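Local coordinates for RimK-related lysine biosynthesis protein (Thermococcus kodakarensis, PDB 5K2M) that binds ADP and magnesium in an ATP-grasp fold and probably works as an ATP-dependent ligase of the RimK family in amino-acid biosynthesis, at residues A[170-175]-A[184-189]; A[227-232]-A[241-246]; A[180-185]-A[257-262]. All coordinates share one frame; numbering follows the deposited sequence.

Contact 1 (A[170-175]-A[184-189]); sequences RDIRSY and AIYRYS. With ADP (adenosine-5'-diphosphate), chain O; PO4 (phosphate ion), chain P.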
loop_
_atom_site.group_PDB
_atom_site.type_symbol
_atom_site.label_atom_id
_atom_site.label_comp_id
_atom_site.label_asym_id
_atom_site.label_seq_id
_atom_site.Cartn_x
_atom_site.Cartn_y
_atom_site.Cartn_z
ATOM N N ARG A 170 -1.282 -66.225 8.623
ATOM C CA ARG A 170 -2.415 -65.384 8.233
ATOM C C ARG A 170 -2.574 -64.221 9.192
ATOM O O ARG A 170 -2.056 -64.239 10.305
ATOM C CB ARG A 170 -3.715 -66.194 8.267
ATOM C CG ARG A 170 -4.128 -66.575 9.685
ATOM C CD ARG A 170 -5.194 -67.650 9.744
ATOM N NE ARG A 170 -5.697 -67.813 11.104
ATOM C CZ ARG A 170 -6.628 -68.694 11.470
ATOM N NH1 ARG A 170 -7.178 -69.513 10.583
ATOM N NH2 ARG A 170 -7.020 -68.758 12.737
ATOM N N ASP A 171 -3.331 -63.221 8.770
ATOM C CA ASP A 171 -3.821 -62.226 9.699
ATOM C C ASP A 171 -5.297 -61.991 9.430
ATOM O O ASP A 171 -5.910 -62.715 8.639
ATOM C CB ASP A 171 -2.965 -60.955 9.672
ATOM C CG ASP A 171 -3.265 -60.042 8.504
ATOM O OD1 ASP A 171 -3.812 -60.488 7.483
ATOM O OD2 ASP A 171 -2.921 -58.847 8.617
ATOM N N ILE A 172 -5.873 -61.010 10.114
ATOM C CA ILE A 172 -7.327 -60.825 10.113
ATOM C C ILE A 172 -7.630 -59.424 9.640
ATOM O O ILE A 172 -6.965 -58.475 10.028
ATOM C CB ILE A 172 -7.919 -61.046 11.526
ATOM C CG1 ILE A 172 -7.801 -62.523 11.915
ATOM C CG2 ILE A 172 -9.380 -60.577 11.607
ATOM C CD1 ILE A 172 -7.795 -62.740 13.419
ATOM N N ARG A 173 -8.627 -59.316 8.779
ATOM C CA ARG A 173 -9.094 -58.044 8.299
ATOM C C ARG A 173 -10.580 -57.929 8.606
ATOM O O ARG A 173 -11.370 -58.694 8.076
ATOM C CB ARG A 173 -8.841 -57.965 6.800
ATOM C CG ARG A 173 -9.566 -56.835 6.114
ATOM C CD ARG A 173 -9.126 -55.481 6.648
ATOM N NE ARG A 173 -9.139 -54.546 5.533
ATOM C CZ ARG A 173 -8.107 -53.874 5.043
ATOM N NH1 ARG A 173 -6.892 -53.927 5.572
ATOM N NH2 ARG A 173 -8.334 -53.078 4.014
ATOM N N SER A 174 -10.951 -56.970 9.452
ATOM C CA SER A 174 -12.347 -56.749 9.807
ATOM C C SER A 174 -12.807 -55.351 9.410
ATOM O O SER A 174 -11.993 -54.477 9.102
ATOM C CB SER A 174 -12.567 -56.968 11.305
ATOM O OG SER A 174 -11.841 -56.021 12.068
ATOM N N TYR A 175 -14.122 -55.154 9.416
ATOM C CA TYR A 175 -14.729 -53.915 8.961
ATOM C C TYR A 175 -15.747 -53.453 9.981
ATOM O O TYR A 175 -16.571 -54.245 10.425
ATOM C CB TYR A 175 -15.392 -54.134 7.604
ATOM C CG TYR A 175 -14.423 -54.505 6.515
ATOM C CD1 TYR A 175 -14.016 -55.830 6.334
ATOM C CD2 TYR A 175 -13.903 -53.534 5.669
ATOM C CE1 TYR A 175 -13.117 -56.172 5.338
ATOM C CE2 TYR A 175 -13.001 -53.864 4.670
ATOM C CZ TYR A 175 -12.610 -55.175 4.510
ATOM O OH TYR A 175 -11.723 -55.479 3.518
ATOM N N ALA A 184 -15.614 -59.935 8.703
ATOM C CA ALA A 184 -14.179 -60.182 8.794
ATOM C C ALA A 184 -13.739 -61.361 7.958
ATOM O O ALA A 184 -14.517 -62.292 7.698
ATOM C CB ALA A 184 -13.760 -60.395 10.243
ATOM N N ILE A 185 -12.469 -61.303 7.546
ATOM C CA ILE A 185 -11.812 -62.369 6.791
ATOM C C ILE A 185 -10.442 -62.681 7.377
ATOM O O ILE A 185 -9.850 -61.846 8.070
ATOM C CB ILE A 185 -11.585 -61.981 5.318
ATOM C CG1 ILE A 185 -10.753 -60.684 5.211
ATOM C CG2 ILE A 185 -12.915 -61.813 4.611
ATOM C CD1 ILE A 185 -10.192 -60.413 3.827
ATOM N N TYR A 186 -9.954 -63.888 7.108
ATOM C CA TYR A 186 -8.547 -64.180 7.258
ATOM C C TYR A 186 -7.895 -63.834 5.918
ATOM O O TYR A 186 -8.533 -63.969 4.873
ATOM C CB TYR A 186 -8.313 -65.651 7.602
ATOM C CG TYR A 186 -8.899 -66.081 8.935
ATOM C CD1 TYR A 186 -8.335 -65.657 10.132
ATOM C CD2 TYR A 186 -10.011 -66.929 8.996
ATOM C CE1 TYR A 186 -8.874 -66.048 11.351
ATOM C CE2 TYR A 186 -10.556 -67.322 10.206
ATOM C CZ TYR A 186 -9.980 -66.881 11.377
ATOM O OH TYR A 186 -10.508 -67.266 12.579
ATOM N N ARG A 187 -6.656 -63.350 5.963
ATOM C CA ARG A 187 -5.812 -63.214 4.780
ATOM C C ARG A 187 -4.629 -64.173 4.927
ATOM O O ARG A 187 -3.733 -63.924 5.732
ATOM C CB ARG A 187 -5.314 -61.774 4.628
ATOM C CG ARG A 187 -6.410 -60.746 4.379
ATOM C CD ARG A 187 -5.856 -59.343 4.188
ATOM N NE ARG A 187 -5.278 -58.798 5.416
ATOM C CZ ARG A 187 -5.003 -57.509 5.628
ATOM N NH1 ARG A 187 -5.247 -56.582 4.706
ATOM N NH2 ARG A 187 -4.495 -57.135 6.790
ATOM N N TYR A 188 -4.647 -65.269 4.165
ATOM C CA TYR A 188 -3.618 -66.313 4.223
ATOM C C TYR A 188 -2.473 -66.036 3.249
ATOM O O TYR A 188 -2.693 -65.575 2.133
ATOM C CB TYR A 188 -4.216 -67.693 3.878
ATOM C CG TYR A 188 -5.069 -68.316 4.968
ATOM C CD1 TYR A 188 -4.491 -69.069 5.984
ATOM C CD2 TYR A 188 -6.454 -68.155 4.981
ATOM C CE1 TYR A 188 -5.264 -69.640 6.985
ATOM C CE2 TYR A 188 -7.235 -68.721 5.980
ATOM C CZ TYR A 188 -6.631 -69.465 6.975
ATOM O OH TYR A 188 -7.390 -70.034 7.964
ATOM N N SER A 189 -1.257 -66.369 3.666
ATOM C CA SER A 189 -0.090 -66.279 2.792
ATOM C C SER A 189 1.021 -67.140 3.363
ATOM O O SER A 189 1.111 -67.322 4.570
ATOM C CB SER A 189 0.390 -64.827 2.663
ATOM O OG SER A 189 1.528 -64.719 1.821
HETATM P PB ADP O . -0.037 -51.819 5.314
HETATM O O1B ADP O . -0.975 -52.976 5.104
HETATM O O2B ADP O . 1.032 -51.688 4.255
HETATM O O3B ADP O . -0.697 -50.491 5.590
HETATM P PA ADP O . 0.521 -53.321 7.725
HETATM O O1A ADP O . -0.941 -53.722 7.726
HETATM O O2A ADP O . 1.071 -52.874 9.041
HETATM O O3A ADP O . 0.830 -52.187 6.631
HETATM O "O5'" ADP O . 1.412 -54.548 7.206
HETATM C "C5'" ADP O . 1.032 -55.318 6.087
HETATM C "C4'" ADP O . 1.043 -56.793 6.449
HETATM O "O4'" ADP O . 2.362 -57.174 6.855
HETATM C "C3'" ADP O . 0.113 -57.185 7.586
HETATM O "O3'" ADP O . -1.202 -57.516 7.112
HETATM C "C2'" ADP O . 0.837 -58.384 8.168
HETATM O "O2'" ADP O . 0.564 -59.579 7.440
HETATM C "C1'" ADP O . 2.298 -58.066 7.962
HETATM N N9 ADP O . 2.849 -57.403 9.152
HETATM C C8 ADP O . 2.896 -56.074 9.379
HETATM N N7 ADP O . 3.445 -55.794 10.575
HETATM C C5 ADP O . 3.745 -56.979 11.138
HETATM C C6 ADP O . 4.365 -57.417 12.387
HETATM N N6 ADP O . 4.769 -56.511 13.303
HETATM N N1 ADP O . 4.506 -58.744 12.578
HETATM C C2 ADP O . 4.107 -59.652 11.678
HETATM N N3 ADP O . 3.536 -59.334 10.516
HETATM C C4 ADP O . 3.342 -58.036 10.199
HETATM P P PO4 P . -3.933 -52.325 3.813
HETATM O O1 PO4 P . -3.682 -53.386 4.858
HETATM O O2 PO4 P . -3.573 -52.819 2.419
HETATM O O3 PO4 P . -5.401 -51.979 3.852
HETATM O O4 PO4 P . -3.091 -51.115 4.085
#
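The guanidinium of R170 lies flat on the ring of Y186, planes 14° apart, its CZ 3.8 Å from the ring centroid in a cation-pi stack. At its edge, in plane, NH1 of R170 donates to OH of Y188 at 2.7 Å. CB of R170 makes a CH-pi contact over the Y188 face, and its NH2 a salt bridge with E232. R170, extended from CG to NE, lies alongside both tyrosines in an antiparallel beta hairpin of the ATP-grasp domain, whose other face carries D171, R173, I185 and R187. There R187 grips D171 side-on, NE to OD1 and NH2 to OD2, both at 3.0 Å, carboxylate and guanidinium nearly coplanar. CB of R173 sits over one face of the R187 guanidinium, toward the rim. OD2 of D171 also accepts from O3' of ADP at 2.6 Å; T194, bonded to OD1, helps R187 position the carboxylate. A leucine in place of R187 would probably leave D171 without its charged mate and its carboxylate less firmly held. NH1 of R173 lies 3.2 Å from NH1 of R187, like charges whose approach is probably eased by D229, which bonds both, and by the phosphate ion, whose O3 accepts from R173 NH1.

Contact 2 (A[227-232]-A[241-246]); sequences AIDIFE and EVNPNM. With MG (magnesium ion), chain R; MG (magnesium ion), chain Q; ADP (adenosine-5'-diphosphate), chain O.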
loop_
_atom_site.group_PDB
_atom_site.type_symbol
_atom_site.label_atom_id
_atom_site.label_comp_id
_atom_site.label_asym_id
_atom_site.label_seq_id
_atom_site.Cartn_x
_atom_site.Cartn_y
_atom_site.Cartn_z
ATOM N N ALA A 227 -11.425 -50.241 7.870
ATOM C CA ALA A 227 -10.919 -51.599 7.738
ATOM C C ALA A 227 -9.796 -51.753 8.732
ATOM O O ALA A 227 -8.822 -51.015 8.694
ATOM C CB ALA A 227 -10.418 -51.866 6.335
ATOM N N ILE A 228 -9.943 -52.723 9.614
ATOM C CA ILE A 228 -9.034 -52.916 10.715
ATOM C C ILE A 228 -8.218 -54.182 10.464
ATOM O O ILE A 228 -8.763 -55.175 9.982
ATOM C CB ILE A 228 -9.833 -53.022 12.024
ATOM C CG1 ILE A 228 -10.716 -51.774 12.172
ATOM C CG2 ILE A 228 -8.884 -53.181 13.216
ATOM C CD1 ILE A 228 -11.854 -51.923 13.141
ATOM N N ASP A 229 -6.915 -54.118 10.755
ATOM C CA ASP A 229 -6.004 -55.271 10.645
ATOM C C ASP A 229 -5.644 -55.824 12.025
ATOM O O ASP A 229 -5.108 -55.096 12.857
ATOM C CB ASP A 229 -4.693 -54.875 9.976
ATOM C CG ASP A 229 -4.868 -54.404 8.543
ATOM O OD1 ASP A 229 -5.982 -54.006 8.153
ATOM O OD2 ASP A 229 -3.856 -54.418 7.807
ATOM N N ILE A 230 -5.892 -57.114 12.240
ATOM C CA ILE A 230 -5.669 -57.752 13.536
ATOM C C ILE A 230 -4.701 -58.939 13.383
ATOM O O ILE A 230 -4.737 -59.640 12.375
ATOM C CB ILE A 230 -7.023 -58.197 14.147
ATOM C CG1 ILE A 230 -7.853 -56.967 14.533
ATOM C CG2 ILE A 230 -6.821 -59.086 15.365
ATOM C CD1 ILE A 230 -9.323 -57.251 14.796
ATOM N N PHE A 231 -3.825 -59.136 14.372
ATOM C CA PHE A 231 -2.908 -60.279 14.396
ATOM C C PHE A 231 -3.247 -61.245 15.519
ATOM O O PHE A 231 -3.506 -60.826 16.648
ATOM C CB PHE A 231 -1.462 -59.847 14.653
ATOM C CG PHE A 231 -0.884 -58.892 13.638
ATOM C CD1 PHE A 231 -1.467 -58.691 12.399
ATOM C CD2 PHE A 231 0.296 -58.214 13.939
ATOM C CE1 PHE A 231 -0.900 -57.833 11.487
ATOM C CE2 PHE A 231 0.869 -57.347 13.030
ATOM C CZ PHE A 231 0.269 -57.155 11.797
ATOM N N GLU A 232 -3.216 -62.537 15.210
ATOM C CA GLU A 232 -3.211 -63.576 16.239
ATOM C C GLU A 232 -1.769 -63.807 16.665
ATOM O O GLU A 232 -0.884 -63.913 15.818
ATOM C CB GLU A 232 -3.808 -64.884 15.710
ATOM C CG GLU A 232 -5.267 -64.761 15.285
ATOM C CD GLU A 232 -5.687 -65.822 14.290
ATOM O OE1 GLU A 232 -5.255 -65.756 13.115
ATOM O OE2 GLU A 232 -6.457 -66.720 14.680
ATOM N N GLU A 241 -3.280 -52.081 12.732
ATOM C CA GLU A 241 -3.487 -50.933 11.891
ATOM C C GLU A 241 -4.971 -50.734 11.625
ATOM O O GLU A 241 -5.739 -51.681 11.702
ATOM C CB GLU A 241 -2.797 -51.236 10.573
ATOM C CG GLU A 241 -2.740 -50.069 9.653
ATOM C CD GLU A 241 -2.719 -50.446 8.200
ATOM O OE1 GLU A 241 -2.995 -51.604 7.808
ATOM O OE2 GLU A 241 -2.457 -49.519 7.438
ATOM N N VAL A 242 -5.357 -49.507 11.295
ATOM C CA VAL A 242 -6.691 -49.206 10.765
ATOM C C VAL A 242 -6.506 -48.476 9.425
ATOM O O VAL A 242 -5.472 -47.859 9.208
ATOM C CB VAL A 242 -7.526 -48.375 11.765
ATOM C CG1 VAL A 242 -7.742 -49.161 13.059
ATOM C CG2 VAL A 242 -6.856 -47.048 12.082
ATOM N N ASN A 243 -7.493 -48.564 8.533
ATOM C CA ASN A 243 -7.375 -48.033 7.168
ATOM C C ASN A 243 -8.626 -47.257 6.772
ATOM O O ASN A 243 -9.707 -47.834 6.751
ATOM C CB ASN A 243 -7.194 -49.178 6.191
ATOM C CG ASN A 243 -5.890 -49.911 6.384
ATOM O OD1 ASN A 243 -4.839 -49.473 5.896
ATOM N ND2 ASN A 243 -5.944 -51.055 7.076
ATOM N N PRO A 244 -8.493 -45.953 6.461
ATOM C CA PRO A 244 -9.651 -45.106 6.153
ATOM C C PRO A 244 -10.135 -45.046 4.693
ATOM O O PRO A 244 -11.095 -44.328 4.417
ATOM C CB PRO A 244 -9.183 -43.728 6.607
ATOM C CG PRO A 244 -7.722 -43.740 6.337
ATOM C CD PRO A 244 -7.253 -45.159 6.549
ATOM N N ASN A 245 -9.506 -45.756 3.765
ATOM C CA ASN A 245 -10.059 -45.884 2.403
ATOM C C ASN A 245 -10.152 -47.354 2.045
ATOM O O ASN A 245 -9.493 -47.837 1.133
ATOM C CB ASN A 245 -9.227 -45.121 1.358
ATOM C CG ASN A 245 -9.950 -44.982 -0.004
ATOM O OD1 ASN A 245 -11.132 -45.321 -0.154
ATOM N ND2 ASN A 245 -9.226 -44.477 -1.003
ATOM N N MET A 246 -10.979 -48.057 2.798
ATOM C CA MET A 246 -11.090 -49.516 2.712
ATOM C C MET A 246 -11.249 -50.087 1.296
ATOM O O MET A 246 -12.080 -49.630 0.507
ATOM C CB MET A 246 -12.261 -49.982 3.580
ATOM C CG MET A 246 -13.611 -49.384 3.205
ATOM S SD MET A 246 -15.000 -50.033 4.159
ATOM C CE MET A 246 -14.462 -49.654 5.814
HETATM MG MG MG R . -2.959 -50.177 5.695
HETATM MG MG MG Q . -2.582 -53.509 6.537
HETATM P PB ADP O . -0.037 -51.819 5.314
HETATM O O1B ADP O . -0.975 -52.976 5.104
HETATM O O2B ADP O . 1.032 -51.688 4.255
HETATM O O3B ADP O . -0.697 -50.491 5.590
HETATM P PA ADP O . 0.521 -53.321 7.725
HETATM O O1A ADP O . -0.941 -53.722 7.726
HETATM O O2A ADP O . 1.071 -52.874 9.041
HETATM O O3A ADP O . 0.830 -52.187 6.631
HETATM O "O5'" ADP O . 1.412 -54.548 7.206
HETATM C "C5'" ADP O . 1.032 -55.318 6.087
HETATM C "C4'" ADP O . 1.043 -56.793 6.449
HETATM O "O4'" ADP O . 2.362 -57.174 6.855
HETATM C "C3'" ADP O . 0.113 -57.185 7.586
HETATM O "O3'" ADP O . -1.202 -57.516 7.112
HETATM C "C2'" ADP O . 0.837 -58.384 8.168
HETATM O "O2'" ADP O . 0.564 -59.579 7.440
HETATM C "C1'" ADP O . 2.298 -58.066 7.962
HETATM N N9 ADP O . 2.849 -57.403 9.152
HETATM C C8 ADP O . 2.896 -56.074 9.379
HETATM N N7 ADP O . 3.445 -55.794 10.575
HETATM C C5 ADP O . 3.745 -56.979 11.138
HETATM C C6 ADP O . 4.365 -57.417 12.387
HETATM N N6 ADP O . 4.769 -56.511 13.303
HETATM N N1 ADP O . 4.506 -58.744 12.578
HETATM C C2 ADP O . 4.107 -59.652 11.678
HETATM N N3 ADP O . 3.536 -59.334 10.516
HETATM C C4 ADP O . 3.342 -58.036 10.199
HETATM O O HOH W 1 -2.407 -55.540 5.849
HETATM O O HOH W 2 -2.511 -48.096 5.110
#
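The two-magnesium site of the ATP-grasp fold is built here, where D229 of 227-232 faces E241 and N243 of 241-246 beside the diphosphate of ADP. The carboxylate of E241 joins the metals: OE1 binds both, at 2.3 Å to the magnesium it shares with D229 and 2.5 Å to the one it shares with N243, and OE2 adds a second bond to the latter. OD2 of D229 binds the first ion at 2.0 Å and OD1 of N243 the second; ADP adds O1A and O1B to the first and O3B to the second, and each also holds a water. D229 and E241 run side by side, carboxylate planes 89° apart, and OD2 of D229 comes within 2.9 Å of OE1 of E241, two acceptors drawn close by the shared ion. CG of E241 is anti to the backbone N (chi1 -171°), and the chain stays extended beyond it to the metals. The strands form an antiparallel hairpin: N of D229 donates to O of E241 at 2.9 Å, nearly straight at 176°, and N of A227 to O of N243. ND2 of N243 gives weak bonds to O of A227 and OE1 of E241, which would help fix the rotation of the amide that offers OD1 to the metal. On the other face CG1 of I228 meets CG1 of V242, and beyond the strand CB of M246 packs on CB of A227 at 3.8 Å. R173 and R187 also bond the carboxylate of D229, and K83 donates to OE2 of E241, placing positive charge beside the acidic cluster.

Contact 3 (A[180-185]-A[257-262]); sequences EFVGAI and ADMAGK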
loop_
_atom_site.group_PDB
_atom_site.type_symbol
_atom_site.label_atom_id
_atom_site.label_comp_id
_atom_site.label_asym_id
_atom_site.label_seq_id
_atom_site.Cartn_x
_atom_site.Cartn_y
_atom_site.Cartn_z
ATOM N N GLU A 180 -20.847 -50.322 13.769
ATOM C CA GLU A 180 -21.405 -51.630 13.476
ATOM C C GLU A 180 -20.352 -52.515 12.828
ATOM O O GLU A 180 -19.848 -52.199 11.745
ATOM C CB GLU A 180 -22.615 -51.487 12.535
ATOM C CG GLU A 180 -23.352 -52.790 12.229
ATOM C CD GLU A 180 -24.259 -52.698 11.004
ATOM O OE1 GLU A 180 -24.686 -51.581 10.653
ATOM O OE2 GLU A 180 -24.547 -53.751 10.385
ATOM N N PHE A 181 -20.021 -53.622 13.489
ATOM C CA PHE A 181 -19.202 -54.667 12.877
ATOM C C PHE A 181 -19.927 -55.179 11.639
ATOM O O PHE A 181 -21.099 -55.532 11.721
ATOM C CB PHE A 181 -18.981 -55.807 13.872
ATOM C CG PHE A 181 -18.213 -56.972 13.310
ATOM C CD1 PHE A 181 -16.833 -56.941 13.247
ATOM C CD2 PHE A 181 -18.874 -58.102 12.851
ATOM C CE1 PHE A 181 -16.119 -58.021 12.741
ATOM C CE2 PHE A 181 -18.173 -59.181 12.341
ATOM C CZ PHE A 181 -16.793 -59.146 12.293
ATOM N N VAL A 182 -19.269 -55.181 10.483
ATOM C CA VAL A 182 -19.947 -55.640 9.269
ATOM C C VAL A 182 -19.401 -56.954 8.740
ATOM O O VAL A 182 -20.088 -57.619 7.973
ATOM C CB VAL A 182 -19.982 -54.569 8.153
ATOM C CG1 VAL A 182 -20.232 -53.189 8.749
ATOM C CG2 VAL A 182 -18.704 -54.553 7.364
ATOM N N GLY A 183 -18.186 -57.336 9.137
ATOM C CA GLY A 183 -17.632 -58.621 8.723
ATOM C C GLY A 183 -16.133 -58.719 8.876
ATOM O O GLY A 183 -15.457 -57.710 9.128
ATOM N N ALA A 184 -15.614 -59.935 8.703
ATOM C CA ALA A 184 -14.179 -60.182 8.794
ATOM C C ALA A 184 -13.739 -61.361 7.958
ATOM O O ALA A 184 -14.517 -62.292 7.698
ATOM C CB ALA A 184 -13.760 -60.395 10.243
ATOM N N ILE A 185 -12.469 -61.303 7.546
ATOM C CA ILE A 185 -11.812 -62.369 6.791
ATOM C C ILE A 185 -10.442 -62.681 7.377
ATOM O O ILE A 185 -9.850 -61.846 8.070
ATOM C CB ILE A 185 -11.585 -61.981 5.318
ATOM C CG1 ILE A 185 -10.753 -60.684 5.211
ATOM C CG2 ILE A 185 -12.915 -61.813 4.611
ATOM C CD1 ILE A 185 -10.192 -60.413 3.827
ATOM N N ALA A 257 -20.890 -60.026 2.796
ATOM C CA ALA A 257 -21.240 -58.774 3.456
ATOM C C ALA A 257 -21.265 -57.676 2.413
ATOM O O ALA A 257 -20.475 -57.689 1.465
ATOM C CB ALA A 257 -20.251 -58.440 4.556
ATOM N N ASP A 258 -22.195 -56.742 2.579
ATOM C CA ASP A 258 -22.377 -55.662 1.626
ATOM C C ASP A 258 -21.696 -54.418 2.185
ATOM O O ASP A 258 -22.347 -53.533 2.733
ATOM C CB ASP A 258 -23.870 -55.423 1.358
ATOM C CG ASP A 258 -24.106 -54.376 0.279
ATOM O OD1 ASP A 258 -23.180 -54.118 -0.517
ATOM O OD2 ASP A 258 -25.205 -53.798 0.220
ATOM N N MET A 259 -20.377 -54.364 2.031
ATOM C CA MET A 259 -19.580 -53.301 2.632
ATOM C C MET A 259 -19.944 -51.995 1.941
ATOM O O MET A 259 -20.046 -50.950 2.579
ATOM C CB MET A 259 -18.077 -53.539 2.468
ATOM C CG MET A 259 -17.611 -54.986 2.566
ATOM S SD MET A 259 -17.404 -55.572 4.241
ATOM C CE MET A 259 -16.674 -57.170 3.896
ATOM N N ALA A 260 -20.107 -52.066 0.626
ATOM C CA ALA A 260 -20.474 -50.908 -0.168
ATOM C C ALA A 260 -21.792 -50.285 0.330
ATOM O O ALA A 260 -21.861 -49.084 0.626
ATOM C CB ALA A 260 -20.578 -51.305 -1.632
ATOM N N GLY A 261 -22.821 -51.116 0.435
ATOM C CA GLY A 261 -24.134 -50.703 0.949
ATOM C C GLY A 261 -24.101 -50.082 2.335
ATOM O O GLY A 261 -24.717 -49.037 2.571
ATOM N N LYS A 262 -23.380 -50.723 3.249
ATOM C CA LYS A 262 -23.212 -50.202 4.600
ATOM C C LYS A 262 -22.471 -48.863 4.594
ATOM O O LYS A 262 -22.794 -47.965 5.373
ATOM C CB LYS A 262 -22.462 -51.214 5.468
ATOM C CG LYS A 262 -23.210 -52.515 5.717
ATOM C CD LYS A 262 -24.269 -52.309 6.776
ATOM C CE LYS A 262 -25.131 -53.536 6.966
ATOM N NZ LYS A 262 -26.231 -53.225 7.922
#
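NZ of K262 reaches OE2 of E180 at 3.0 Å, a salt bridge that uses the syn lone pair of the carboxylate; OE1 of E180 stands farther from the same nitrogen, at 3.5 Å. E180 arrives extended, its CG anti to the backbone N (chi1 -176°), and crosses K262 at about a right angle. Inward of this charged pair the contact turns apolar, CG2 of V182 touching SD of M259 at 3.5 Å. CB of A257 rests against the carbonyl O of V182, also at 3.5 Å, in van der Waals contact. V182 and G183 have their backbone bonds with Y175 of the neighbouring strand. G183 has backbone angles that would jam a CB against the carbonyl before it. At the start of the helix, D258 is the N-cap: its OD1 accepts from N of G261 at 3.2 Å, the donor standing well above the carboxylate plane. R20 makes a salt bridge to that same OD1, so the capping oxygen serves two donors. The backbone N of K262 is satisfied by O of D258. Together this is a helix N-terminus, capped by an aspartate, set against the start of the second strand of a beta hairpin in the ATP-grasp domain.

How the contacts relate
Contacts 1 and 2 are buried hairpins of one antiparallel sheet, joined where strands 170-177 and 225-233 run as neighbours; contact 3 lies at the surface, where strand 180-188, also used by contact 1, meets the N-terminus of helix 259-272. Chemistry follows place. Contact 1 sets an aspartate held by R187 at the ribose and an arginine at the phosphate ion, with a cation-pi stack on its other face; contact 2 turns acids and an amide to the metals, and the salt bridge from NH1 of R173 to OD1 of D229, 2.7 Å, ties the two together. Contact 3, its centre about 13 Å from either, joins its segments by one salt bridge and a small apolar patch; Y175 of contact 1 touches its M259.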